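Local coordinates for hypothetical protein PH1566 (Pyrococcus horikoshii, PDB 2E3U) that probably binds RNA through its KH domains and is regarded as an archaeal Dim2p, a factor in the processing of pre-ribosomal RNA, at residues Y118-N123 and I180-I185; I153-E156 and S161-V164. All coordinates share one frame; numbering follows the deposited sequence.

Contact 1 (Y118-N123 and I180-I185); sequences YLEIIN and IAKTAI
Lys182, on helix 175-189, reaches across one face of the three-stranded antiparallel sheet of a type I KH domain to meet Glu120 and Ile122 on an edge strand, 118-123. Its CG stands anti to the backbone N (chi1 -158°), and the chain stays extended beyond CG, which carries the ammonium group away from the helix and out to the strand. There NZ donates to Glu120 OE1 at 3.1 Å, a hydrogen bond within a salt bridge. The nitrogen comes to the syn side of the carboxylate but lies 32° out of its plane. Glu120 also starts with CG anti to its N, then bends at chi2 (145°). The two side chains cross at about a right angle, and the carboxylate also lies beside the lysine methylenes: OE1 is 3.7 Å from Lys182 CE, and OE2 is 4.1 Å from Lys182 CD. Two residues along the strand, Ile122 points toward the same helix. Elsewhere on the helix, Ala184 packs on Val197 and Leu201 of helix 194-203, while backbone bonds to strand 168-173 fix strand 118-123. With all three touching residues partly exposed, this is a polar bridge at the surface. Beside the lysine end lies the methyl Ile122 CD1, 3.9 Å from both Lys182 CE and Lys182 NZ.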
loop_
_atom_site.group_PDB
_atom_site.type_symbol
_atom_site.label_atom_id
_atom_site.label_comp_id
_atom_site.label_asym_id
_atom_site.label_seq_id
_atom_site.Cartn_x
_atom_site.Cartn_y
_atom_site.Cartn_z
ATOM N N TYR A 118 2.635 7.892 4.426
ATOM C CA TYR A 118 3.042 6.634 5.048
ATOM C C TYR A 118 2.217 5.491 4.478
ATOM O O TYR A 118 1.175 5.710 3.853
ATOM C CB TYR A 118 2.823 6.680 6.569
ATOM C CG TYR A 118 3.636 7.744 7.297
ATOM C CD1 TYR A 118 4.807 7.417 7.981
ATOM C CD2 TYR A 118 3.233 9.072 7.289
ATOM C CE1 TYR A 118 5.551 8.402 8.642
ATOM C CE2 TYR A 118 3.969 10.062 7.942
ATOM C CZ TYR A 118 5.128 9.722 8.602
ATOM O OH TYR A 118 5.827 10.717 9.261
ATOM N N LEU A 119 2.702 4.284 4.723
ATOM C CA LEU A 119 2.084 3.063 4.290
ATOM C C LEU A 119 1.655 2.355 5.551
ATOM O O LEU A 119 2.412 2.327 6.501
ATOM C CB LEU A 119 3.089 2.184 3.526
ATOM C CG LEU A 119 2.612 0.797 3.169
ATOM C CD1 LEU A 119 1.354 0.781 2.252
ATOM C CD2 LEU A 119 3.794 -0.018 2.548
ATOM N N GLU A 120 0.446 1.799 5.553
ATOM C CA GLU A 120 -0.006 0.959 6.643
ATOM C C GLU A 120 -0.636 -0.300 6.068
ATOM O O GLU A 120 -1.563 -0.213 5.287
ATOM C CB GLU A 120 -0.978 1.701 7.604
ATOM C CG GLU A 120 -1.792 0.728 8.525
ATOM C CD GLU A 120 -2.085 1.233 9.936
ATOM O OE1 GLU A 120 -2.359 0.387 10.823
ATOM O OE2 GLU A 120 -2.065 2.455 10.197
ATOM N N ILE A 121 -0.115 -1.460 6.449
ATOM C CA ILE A 121 -0.689 -2.753 6.051
ATOM C C ILE A 121 -1.442 -3.424 7.205
ATOM O O ILE A 121 -0.906 -3.642 8.286
ATOM C CB ILE A 121 0.364 -3.777 5.567
ATOM C CG1 ILE A 121 1.471 -3.141 4.725
ATOM C CG2 ILE A 121 -0.303 -4.957 4.846
ATOM C CD1 ILE A 121 1.045 -2.638 3.432
ATOM N N ILE A 122 -2.690 -3.779 6.931
ATOM C CA ILE A 122 -3.572 -4.401 7.903
ATOM C C ILE A 122 -3.865 -5.837 7.475
ATOM O O ILE A 122 -4.289 -6.070 6.347
ATOM C CB ILE A 122 -4.921 -3.604 7.993
ATOM C CG1 ILE A 122 -4.695 -2.196 8.557
ATOM C CG2 ILE A 122 -5.931 -4.323 8.846
ATOM C CD1 ILE A 122 -3.881 -2.185 9.874
ATOM N N ASN A 123 -3.645 -6.797 8.373
ATOM C CA ASN A 123 -4.093 -8.165 8.114
ATOM C C ASN A 123 -5.588 -8.222 8.380
ATOM O O ASN A 123 -6.042 -7.891 9.468
ATOM C CB ASN A 123 -3.346 -9.195 8.979
ATOM C CG ASN A 123 -1.833 -9.232 8.699
ATOM O OD1 ASN A 123 -1.394 -9.547 7.582
ATOM N ND2 ASN A 123 -1.031 -8.938 9.732
ATOM N N ILE A 180 -8.543 7.751 9.371
ATOM C CA ILE A 180 -9.920 7.821 8.879
ATOM C C ILE A 180 -10.329 6.605 8.001
ATOM O O ILE A 180 -11.416 6.041 8.194
ATOM C CB ILE A 180 -10.168 9.135 8.093
ATOM C CG1 ILE A 180 -10.049 10.354 9.009
ATOM C CG2 ILE A 180 -11.579 9.128 7.389
ATOM C CD1 ILE A 180 -9.958 11.657 8.257
ATOM N N ALA A 181 -9.489 6.246 7.012
ATOM C CA ALA A 181 -9.759 5.088 6.121
ATOM C C ALA A 181 -9.712 3.831 6.943
ATOM O O ALA A 181 -10.601 3.001 6.850
ATOM C CB ALA A 181 -8.750 4.999 4.931
ATOM N N LYS A 182 -8.684 3.687 7.764
ATOM C CA LYS A 182 -8.588 2.548 8.688
ATOM C C LYS A 182 -9.867 2.328 9.499
ATOM O O LYS A 182 -10.392 1.209 9.554
ATOM C CB LYS A 182 -7.379 2.699 9.648
ATOM C CG LYS A 182 -6.913 1.390 10.246
ATOM C CD LYS A 182 -5.924 1.558 11.412
ATOM C CE LYS A 182 -5.833 0.249 12.209
ATOM N NZ LYS A 182 -4.545 0.082 12.940
ATOM N N THR A 183 -10.315 3.382 10.176
ATOM C CA THR A 183 -11.567 3.348 10.971
ATOM C C THR A 183 -12.826 2.945 10.170
ATOM O O THR A 183 -13.571 2.089 10.626
ATOM C CB THR A 183 -11.809 4.680 11.689
ATOM O OG1 THR A 183 -10.641 5.009 12.452
ATOM C CG2 THR A 183 -12.976 4.577 12.635
ATOM N N ALA A 184 -13.030 3.531 8.981
ATOM C CA ALA A 184 -14.139 3.158 8.088
ATOM C C ALA A 184 -14.076 1.679 7.702
ATOM O O ALA A 184 -15.077 0.977 7.741
ATOM C CB ALA A 184 -14.105 4.011 6.843
ATOM N N ILE A 185 -12.880 1.227 7.331
ATOM C CA ILE A 185 -12.625 -0.168 6.921
ATOM C C ILE A 185 -12.937 -1.156 8.066
ATOM O O ILE A 185 -13.571 -2.172 7.840
ATOM C CB ILE A 185 -11.147 -0.311 6.426
ATOM C CG1 ILE A 185 -10.974 0.331 5.046
ATOM C CG2 ILE A 185 -10.624 -1.770 6.481
ATOM C CD1 ILE A 185 -9.473 0.525 4.662
#

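Contact 2 (I153-E156 and S161-V164); sequences IIEE and SVSV
Glu155 lays its CG over the side chain of Val162, 4.0 Å from Val162 CG2 and 4.1 Å from Val162 CB, and carries its carboxylate on to the backbone of the strand. With CG anti to the carbonyl carbon (chi1 -63°) and the chain extended past it, OE2 reaches Val162 N and accepts its hydrogen at 2.7 Å, through the anti lone pair; the N-H...O angle is 156°. The same oxygen passes 3.4 Å from Ser161 CA. Arg108 joins from outside, its NH2 in a salt bridge with Glu155 OE2 and its NH1 bonded to Val162 O, which probably eases the approach of these two acceptors. Were Glu155 replaced by an alanine, Val162 N would probably lose this acceptor and Arg108 its carboxylate mate. The preceding residue, Ile154, is buried and puts CG2 4.3 Å from Val162 CG2, a looser apolar touch; Leu188 of helix 175-189 also packs on Ile154. The CB of Ser161 points away overall though it still touches Glu155 OE2, and its OG is bonded to Arg111 NH2. Helix 149-158 is thus tied by a short turn to the edge strand 161-165 that follows it, the helix-to-strand step of the type I KH fold.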
loop_
_atom_site.group_PDB
_atom_site.type_symbol
_atom_site.label_atom_id
_atom_site.label_comp_id
_atom_site.label_asym_id
_atom_site.label_seq_id
_atom_site.Cartn_x
_atom_site.Cartn_y
_atom_site.Cartn_z
ATOM N N ILE A 153 -15.551 5.400 -2.348
ATOM C CA ILE A 153 -16.074 6.305 -1.347
ATOM C C ILE A 153 -15.064 6.525 -0.173
ATOM O O ILE A 153 -14.748 7.695 0.181
ATOM C CB ILE A 153 -17.442 5.843 -0.824
ATOM C CG1 ILE A 153 -18.480 5.886 -1.988
ATOM C CG2 ILE A 153 -17.835 6.696 0.441
ATOM C CD1 ILE A 153 -19.795 5.199 -1.737
ATOM N N ILE A 154 -14.528 5.416 0.374
ATOM C CA ILE A 154 -13.465 5.491 1.404
ATOM C C ILE A 154 -12.294 6.355 0.967
ATOM O O ILE A 154 -11.873 7.201 1.712
ATOM C CB ILE A 154 -12.934 4.098 1.883
ATOM C CG1 ILE A 154 -14.090 3.230 2.372
ATOM C CG2 ILE A 154 -11.901 4.260 3.020
ATOM C CD1 ILE A 154 -13.701 1.815 2.631
ATOM N N GLU A 155 -11.774 6.160 -0.238
ATOM C CA GLU A 155 -10.627 6.941 -0.690
ATOM C C GLU A 155 -10.939 8.439 -0.873
ATOM O O GLU A 155 -10.139 9.310 -0.468
ATOM C CB GLU A 155 -10.087 6.377 -2.020
ATOM C CG GLU A 155 -9.558 4.950 -1.943
ATOM C CD GLU A 155 -8.848 4.567 -3.199
ATOM O OE1 GLU A 155 -9.397 4.852 -4.283
ATOM O OE2 GLU A 155 -7.737 3.987 -3.129
ATOM N N GLU A 156 -12.086 8.738 -1.506
ATOM C CA GLU A 156 -12.463 10.121 -1.800
ATOM C C GLU A 156 -12.592 10.890 -0.496
ATOM O O GLU A 156 -12.026 11.970 -0.353
ATOM C CB GLU A 156 -13.793 10.187 -2.572
ATOM C CG GLU A 156 -14.231 11.626 -2.907
ATOM C CD GLU A 156 -13.229 12.326 -3.817
ATOM O OE1 GLU A 156 -12.886 13.509 -3.568
ATOM O OE2 GLU A 156 -12.757 11.672 -4.781
ATOM N N SER A 161 -5.203 6.380 -0.159
ATOM C CA SER A 161 -5.300 5.363 -1.196
ATOM C C SER A 161 -5.431 4.023 -0.478
ATOM O O SER A 161 -4.795 3.813 0.553
ATOM C CB SER A 161 -4.036 5.367 -2.055
ATOM O OG SER A 161 -3.846 6.577 -2.774
ATOM N N VAL A 162 -6.218 3.110 -1.043
ATOM C CA VAL A 162 -6.561 1.832 -0.383
ATOM C C VAL A 162 -6.443 0.658 -1.332
ATOM O O VAL A 162 -6.990 0.690 -2.400
ATOM C CB VAL A 162 -8.010 1.830 0.148
ATOM C CG1 VAL A 162 -8.391 0.421 0.681
ATOM C CG2 VAL A 162 -8.194 2.935 1.242
ATOM N N SER A 163 -5.738 -0.384 -0.915
ATOM C CA SER A 163 -5.591 -1.593 -1.724
ATOM C C SER A 163 -6.016 -2.834 -0.905
ATOM O O SER A 163 -5.448 -3.124 0.157
ATOM C CB SER A 163 -4.126 -1.735 -2.178
ATOM O OG SER A 163 -3.936 -2.976 -2.804
ATOM N N VAL A 164 -7.050 -3.516 -1.383
ATOM C CA VAL A 164 -7.521 -4.744 -0.778
ATOM C C VAL A 164 -6.973 -5.891 -1.640
ATOM O O VAL A 164 -7.230 -5.983 -2.831
ATOM C CB VAL A 164 -9.066 -4.736 -0.652
ATOM C CG1 VAL A 164 -9.569 -5.931 0.164
ATOM C CG2 VAL A 164 -9.527 -3.441 0.017
#

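How the contacts relate
After the first three-stranded sheet and its helices, the chain enters the second KH domain with strand 118-123, an edge of the second sheet. It then runs through helices 136-144 and 149-158 to the opposite edge, strand 161-165, and contact 2 closes the short loop between that helix and strand. The central strand 168-173 follows, and helix 175-189 brings the chain back to close contact 1. Contact 2 is therefore nested inside the loop of contact 1. Both reach the same sheet, at its two edges, and they touch helix to helix at Ala181 CB and Ile154 CG2 (3.8 Å) and helix to strand at Ile185 CD1 and Val162 CG1 (4.1 Å). Together they tie two helices to one face of the sheet.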